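Local coordinates for protein peroxinectin A (Dictyostelium discoideum, PDB 6ERC) that uses hydrogen peroxide to oxidise phenolic donors, iodide and thiocyanate at a heme, as a secreted peroxidase of the animal heme peroxidase family, at residues 43-56 / 377-389. Sequence-based numbering, arbitrary orientation.
With HEM (protoporphyrin IX containing Fe), chain F.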
# COMPACT_ATOMS: atom_id res chain seq x y z
N ILE A 43 21.81 13.27 9.01
CA ILE A 43 22.17 11.98 8.43
C ILE A 43 23.66 12.01 8.12
O ILE A 43 24.14 12.90 7.41
CB ILE A 43 21.36 11.68 7.17
CG1 ILE A 43 19.85 11.78 7.45
CG2 ILE A 43 21.71 10.30 6.62
CD1 ILE A 43 19.35 10.81 8.50
N THR A 44 24.39 11.03 8.65
CA THR A 44 25.81 10.87 8.33
C THR A 44 26.05 9.90 7.19
O THR A 44 27.13 9.95 6.58
CB THR A 44 26.59 10.40 9.57
OG1 THR A 44 26.05 9.16 10.03
CG2 THR A 44 26.52 11.43 10.68
N ASN A 45 25.09 9.03 6.89
CA ASN A 45 25.21 8.12 5.76
C ASN A 45 25.11 8.89 4.44
O ASN A 45 24.89 10.11 4.42
CB ASN A 45 24.13 7.04 5.83
CG ASN A 45 24.48 5.92 6.77
OD1 ASN A 45 25.64 5.51 6.85
ND2 ASN A 45 23.49 5.39 7.47
N GLN A 46 25.27 8.18 3.34
CA GLN A 46 25.19 8.81 2.03
C GLN A 46 23.76 9.27 1.75
O GLN A 46 22.81 8.71 2.30
CB GLN A 46 25.65 7.85 0.94
CG GLN A 46 27.05 7.30 1.16
CD GLN A 46 27.68 6.77 -0.11
OE1 GLN A 46 27.86 7.51 -1.07
NE2 GLN A 46 28.02 5.49 -0.11
N PRO A 47 23.58 10.27 0.90
CA PRO A 47 22.22 10.74 0.58
C PRO A 47 21.38 9.63 -0.04
O PRO A 47 21.89 8.60 -0.50
CB PRO A 47 22.46 11.88 -0.41
CG PRO A 47 23.86 12.31 -0.18
CD PRO A 47 24.61 11.08 0.22
N SER A 48 20.07 9.87 -0.06
CA SER A 48 19.13 8.84 -0.52
C SER A 48 19.41 8.43 -1.96
O SER A 48 19.49 7.24 -2.27
CB SER A 48 17.69 9.36 -0.38
OG SER A 48 17.40 9.71 0.96
N ARG A 49 19.57 9.41 -2.86
CA ARG A 49 19.77 9.09 -4.27
C ARG A 49 21.06 8.31 -4.49
O ARG A 49 21.15 7.52 -5.44
CB ARG A 49 19.75 10.37 -5.10
CG ARG A 49 20.04 10.17 -6.59
CD ARG A 49 19.12 9.15 -7.24
NE ARG A 49 19.39 9.03 -8.67
CZ ARG A 49 18.88 8.09 -9.46
NH1 ARG A 49 18.06 7.17 -8.97
NH2 ARG A 49 19.20 8.06 -10.74
N ALA A 50 22.07 8.53 -3.65
CA ALA A 50 23.29 7.74 -3.75
C ALA A 50 23.03 6.29 -3.35
O ALA A 50 23.39 5.36 -4.08
CB ALA A 50 24.39 8.35 -2.88
N ILE A 51 22.40 6.08 -2.20
CA ILE A 51 22.04 4.73 -1.78
C ILE A 51 21.18 4.06 -2.85
O ILE A 51 21.29 2.84 -3.07
CB ILE A 51 21.32 4.75 -0.42
CG1 ILE A 51 22.22 5.36 0.67
CG2 ILE A 51 20.89 3.34 -0.02
CD1 ILE A 51 23.47 4.55 0.99
N SER A 52 20.32 4.83 -3.52
CA SER A 52 19.49 4.27 -4.58
C SER A 52 20.36 3.74 -5.72
O SER A 52 20.17 2.61 -6.19
CB SER A 52 18.52 5.33 -5.09
OG SER A 52 17.72 4.82 -6.15
N ASN A 53 21.32 4.55 -6.18
CA ASN A 53 22.17 4.13 -7.28
C ASN A 53 23.06 2.95 -6.89
O ASN A 53 23.30 2.05 -7.70
CB ASN A 53 23.02 5.30 -7.77
CG ASN A 53 22.20 6.36 -8.48
OD1 ASN A 53 21.30 6.04 -9.26
ND2 ASN A 53 22.50 7.62 -8.21
N ILE A 54 23.56 2.94 -5.65
CA ILE A 54 24.51 1.92 -5.25
C ILE A 54 23.81 0.58 -5.05
O ILE A 54 24.26 -0.46 -5.54
CB ILE A 54 25.27 2.35 -3.98
CG1 ILE A 54 26.20 3.53 -4.28
CG2 ILE A 54 26.08 1.19 -3.41
CD1 ILE A 54 26.69 4.26 -3.05
N ILE A 55 22.70 0.58 -4.33
CA ILE A 55 22.04 -0.65 -3.89
C ILE A 55 20.88 -1.03 -4.81
O ILE A 55 20.80 -2.17 -5.28
CB ILE A 55 21.58 -0.51 -2.43
CG1 ILE A 55 22.78 -0.62 -1.50
CG2 ILE A 55 20.52 -1.57 -2.08
CD1 ILE A 55 22.48 -0.33 -0.05
N PHE A 56 19.97 -0.10 -5.07
CA PHE A 56 18.70 -0.45 -5.69
C PHE A 56 18.77 -0.59 -7.21
O PHE A 56 17.81 -1.08 -7.80
CB PHE A 56 17.63 0.58 -5.32
CG PHE A 56 17.18 0.48 -3.89
CD1 PHE A 56 16.10 -0.31 -3.54
CD2 PHE A 56 17.85 1.17 -2.89
CE1 PHE A 56 15.69 -0.41 -2.23
CE2 PHE A 56 17.43 1.08 -1.57
CZ PHE A 56 16.35 0.28 -1.25
N LEU A 377 11.26 11.37 -10.73
CA LEU A 377 11.12 10.86 -9.37
C LEU A 377 11.80 9.51 -9.25
O LEU A 377 11.92 8.76 -10.23
CB LEU A 377 9.64 10.75 -8.97
CG LEU A 377 8.77 9.82 -9.82
CD1 LEU A 377 8.66 8.43 -9.20
CD2 LEU A 377 7.40 10.45 -10.03
N ASP A 378 12.26 9.21 -8.03
CA ASP A 378 12.93 7.95 -7.71
C ASP A 378 12.24 7.38 -6.49
O ASP A 378 12.36 7.93 -5.39
CB ASP A 378 14.42 8.17 -7.46
CG ASP A 378 15.16 6.89 -7.12
OD1 ASP A 378 14.52 5.84 -6.91
OD2 ASP A 378 16.41 6.94 -7.05
N LEU A 379 11.51 6.28 -6.67
CA LEU A 379 10.75 5.71 -5.57
C LEU A 379 11.66 5.10 -4.51
O LEU A 379 11.35 5.17 -3.31
CB LEU A 379 9.76 4.67 -6.09
CG LEU A 379 8.76 4.09 -5.09
CD1 LEU A 379 8.05 5.19 -4.30
CD2 LEU A 379 7.75 3.24 -5.82
N ALA A 380 12.78 4.51 -4.92
CA ALA A 380 13.76 4.04 -3.95
C ALA A 380 14.27 5.19 -3.08
O ALA A 380 14.34 5.08 -1.86
CB ALA A 380 14.92 3.36 -4.67
N SER A 381 14.62 6.32 -3.71
CA SER A 381 15.08 7.48 -2.96
C SER A 381 13.99 8.01 -2.04
O SER A 381 14.25 8.35 -0.88
CB SER A 381 15.56 8.57 -3.91
OG SER A 381 16.62 8.11 -4.73
N ARG A 382 12.76 8.11 -2.55
CA ARG A 382 11.66 8.60 -1.72
C ARG A 382 11.49 7.74 -0.47
O ARG A 382 11.20 8.27 0.61
CB ARG A 382 10.36 8.63 -2.54
CG ARG A 382 10.33 9.73 -3.59
CD ARG A 382 8.92 9.94 -4.15
NE ARG A 382 8.05 10.65 -3.22
CZ ARG A 382 8.06 11.97 -3.03
NH1 ARG A 382 8.90 12.74 -3.71
NH2 ARG A 382 7.22 12.53 -2.16
N ASN A 383 11.67 6.43 -0.60
CA ASN A 383 11.55 5.56 0.56
C ASN A 383 12.66 5.84 1.57
O ASN A 383 12.39 5.99 2.77
CB ASN A 383 11.58 4.09 0.12
CG ASN A 383 10.40 3.73 -0.76
OD1 ASN A 383 9.30 4.26 -0.60
ND2 ASN A 383 10.62 2.83 -1.71
N LEU A 384 13.91 5.92 1.11
CA LEU A 384 15.02 6.24 2.00
C LEU A 384 14.78 7.56 2.71
O LEU A 384 14.96 7.67 3.93
CB LEU A 384 16.33 6.27 1.22
CG LEU A 384 17.11 4.96 1.10
CD1 LEU A 384 17.61 4.49 2.46
CD2 LEU A 384 16.27 3.88 0.44
N GLN A 385 14.37 8.59 1.96
CA GLN A 385 14.03 9.86 2.58
C GLN A 385 12.97 9.69 3.66
O GLN A 385 13.11 10.20 4.78
CB GLN A 385 13.54 10.84 1.52
CG GLN A 385 14.61 11.30 0.57
CD GLN A 385 15.52 12.35 1.18
OE1 GLN A 385 16.72 12.11 1.36
NE2 GLN A 385 14.96 13.50 1.50
N ARG A 386 11.89 8.97 3.33
CA ARG A 386 10.78 8.82 4.27
C ARG A 386 11.23 8.13 5.55
O ARG A 386 10.83 8.53 6.65
CB ARG A 386 9.64 8.04 3.61
CG ARG A 386 8.30 8.13 4.34
CD ARG A 386 7.67 9.51 4.22
NE ARG A 386 7.50 9.93 2.83
CZ ARG A 386 7.07 11.14 2.46
NH1 ARG A 386 6.76 12.05 3.38
NH2 ARG A 386 6.95 11.44 1.18
N ASN A 387 12.06 7.09 5.43
CA ASN A 387 12.60 6.44 6.62
C ASN A 387 13.44 7.41 7.43
O ASN A 387 13.34 7.46 8.67
CB ASN A 387 13.42 5.21 6.23
CG ASN A 387 12.56 4.08 5.71
OD1 ASN A 387 12.09 3.23 6.47
ND2 ASN A 387 12.35 4.05 4.40
N ARG A 388 14.29 8.19 6.76
CA ARG A 388 15.11 9.18 7.45
C ARG A 388 14.28 10.36 7.92
O ARG A 388 14.61 10.99 8.93
CB ARG A 388 16.24 9.64 6.53
CG ARG A 388 17.21 8.53 6.17
CD ARG A 388 18.14 8.93 5.04
NE ARG A 388 19.07 7.86 4.72
CZ ARG A 388 20.09 7.98 3.86
NH1 ARG A 388 20.30 9.13 3.24
NH2 ARG A 388 20.89 6.94 3.63
N ASP A 389 13.19 10.67 7.20
CA ASP A 389 12.25 11.68 7.66
C ASP A 389 11.57 11.25 8.96
O ASP A 389 11.45 12.03 9.90
CB ASP A 389 11.21 11.94 6.57
CG ASP A 389 10.14 12.94 6.98
OD1 ASP A 389 10.21 13.47 8.11
OD2 ASP A 389 9.23 13.19 6.17
CHA HEM F . 3.99 4.37 -0.67
CHB HEM F . 4.01 4.16 -5.50
CHC HEM F . 3.30 -0.65 -5.27
CHD HEM F . 3.52 -0.45 -0.43
C1A HEM F . 4.12 4.72 -1.99
C2A HEM F . 4.50 6.01 -2.49
C3A HEM F . 4.51 5.96 -3.83
C4A HEM F . 4.13 4.62 -4.21
CMA HEM F . 4.85 7.11 -4.80
CAA HEM F . 4.84 7.22 -1.60
CBA HEM F . 6.33 7.49 -1.78
CGA HEM F . 6.86 8.23 -0.58
O1A HEM F . 6.84 7.67 0.54
O2A HEM F . 7.33 9.39 -0.76
C1B HEM F . 3.80 2.85 -5.84
C2B HEM F . 3.67 2.36 -7.19
C3B HEM F . 3.47 1.03 -7.14
C4B HEM F . 3.47 0.64 -5.74
CMB HEM F . 3.76 3.28 -8.42
CAB HEM F . 3.28 0.01 -8.29
CBB HEM F . 3.37 0.34 -9.58
C1C HEM F . 3.31 -1.02 -3.94
C2C HEM F . 3.15 -2.37 -3.43
C3C HEM F . 3.21 -2.31 -2.08
C4C HEM F . 3.41 -0.93 -1.72
CMC HEM F . 2.96 -3.59 -4.36
CAC HEM F . 3.11 -3.40 -0.97
CBC HEM F . 2.91 -4.70 -1.17
C1D HEM F . 3.63 0.88 -0.08
C2D HEM F . 3.59 1.39 1.27
C3D HEM F . 3.73 2.72 1.20
C4D HEM F . 3.84 3.09 -0.19
CMD HEM F . 3.45 0.53 2.54
CAD HEM F . 3.74 3.73 2.35
CBD HEM F . 2.27 3.94 2.72
CGD HEM F . 2.01 5.36 3.17
O1D HEM F . 1.79 6.23 2.29
O2D HEM F . 2.02 5.63 4.40
NA HEM F . 3.90 3.89 -3.07
NB HEM F . 3.67 1.77 -4.98
NC HEM F . 3.46 -0.17 -2.87
ND HEM F . 3.78 1.94 -0.94
FE HEM F . 3.67 1.86 -2.93
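Arg388 reaches from helix 379-389 to the loop leading into helix 48-56, and its whole length is used. CB and CG lie against CD1 of Ile43, both at 3.9 Å, and CD passes beside CG1 and CD1 of the same residue. The chain is extended from CG to NE (chi3 179°), which carries the guanidinium past the isoleucine; NE and CZ then pass under CG2 of Ile43, which lies over one face of the guanidinium, offset toward its rim. At the tip, NH1 and NH2 meet Gln46 O end-on at 2.7 and 2.9 Å, two bent bonds to one carbonyl oxygen lying close to the guanidinium plane. NH2 also packs on CG1 of Ile51 and forms a salt bridge with Asp434.

Beyond this arm the helices cross at a steep angle, their N-to-C directions 130° apart, with 8.2 Å between their axes at closest approach. Ser48 is a knob among Ser381, Leu384, Gln385 and Arg388, and its OG donates in the amide plane to a lone pair of Gln385 OE1. Nearer the start of helix 379-389, Asp378, its N-cap, has its carboxylate oxygen OD2 gripped by three donors: Ser52 OG at 2.6 Å on the syn lone pair, Ser381 OG from above the carboxylate plane, and Arg49 NH1 in a salt bridge, the two charged planes nearly perpendicular at 89°. Alongside, Ala380 CB sits over one face of the Phe56 ring in a CH-pi contact, 4.1 Å from its centroid, and Leu384 CD2 touches CE2.

The other side of helix 379-389 carries Arg382 and Arg386, which bind a heme propionate. The buried ionic and hydroxyl bonds thus join helix 48-56 to a heme-binding helix, and the donors around Asp378 would probably keep its carboxylate ionised.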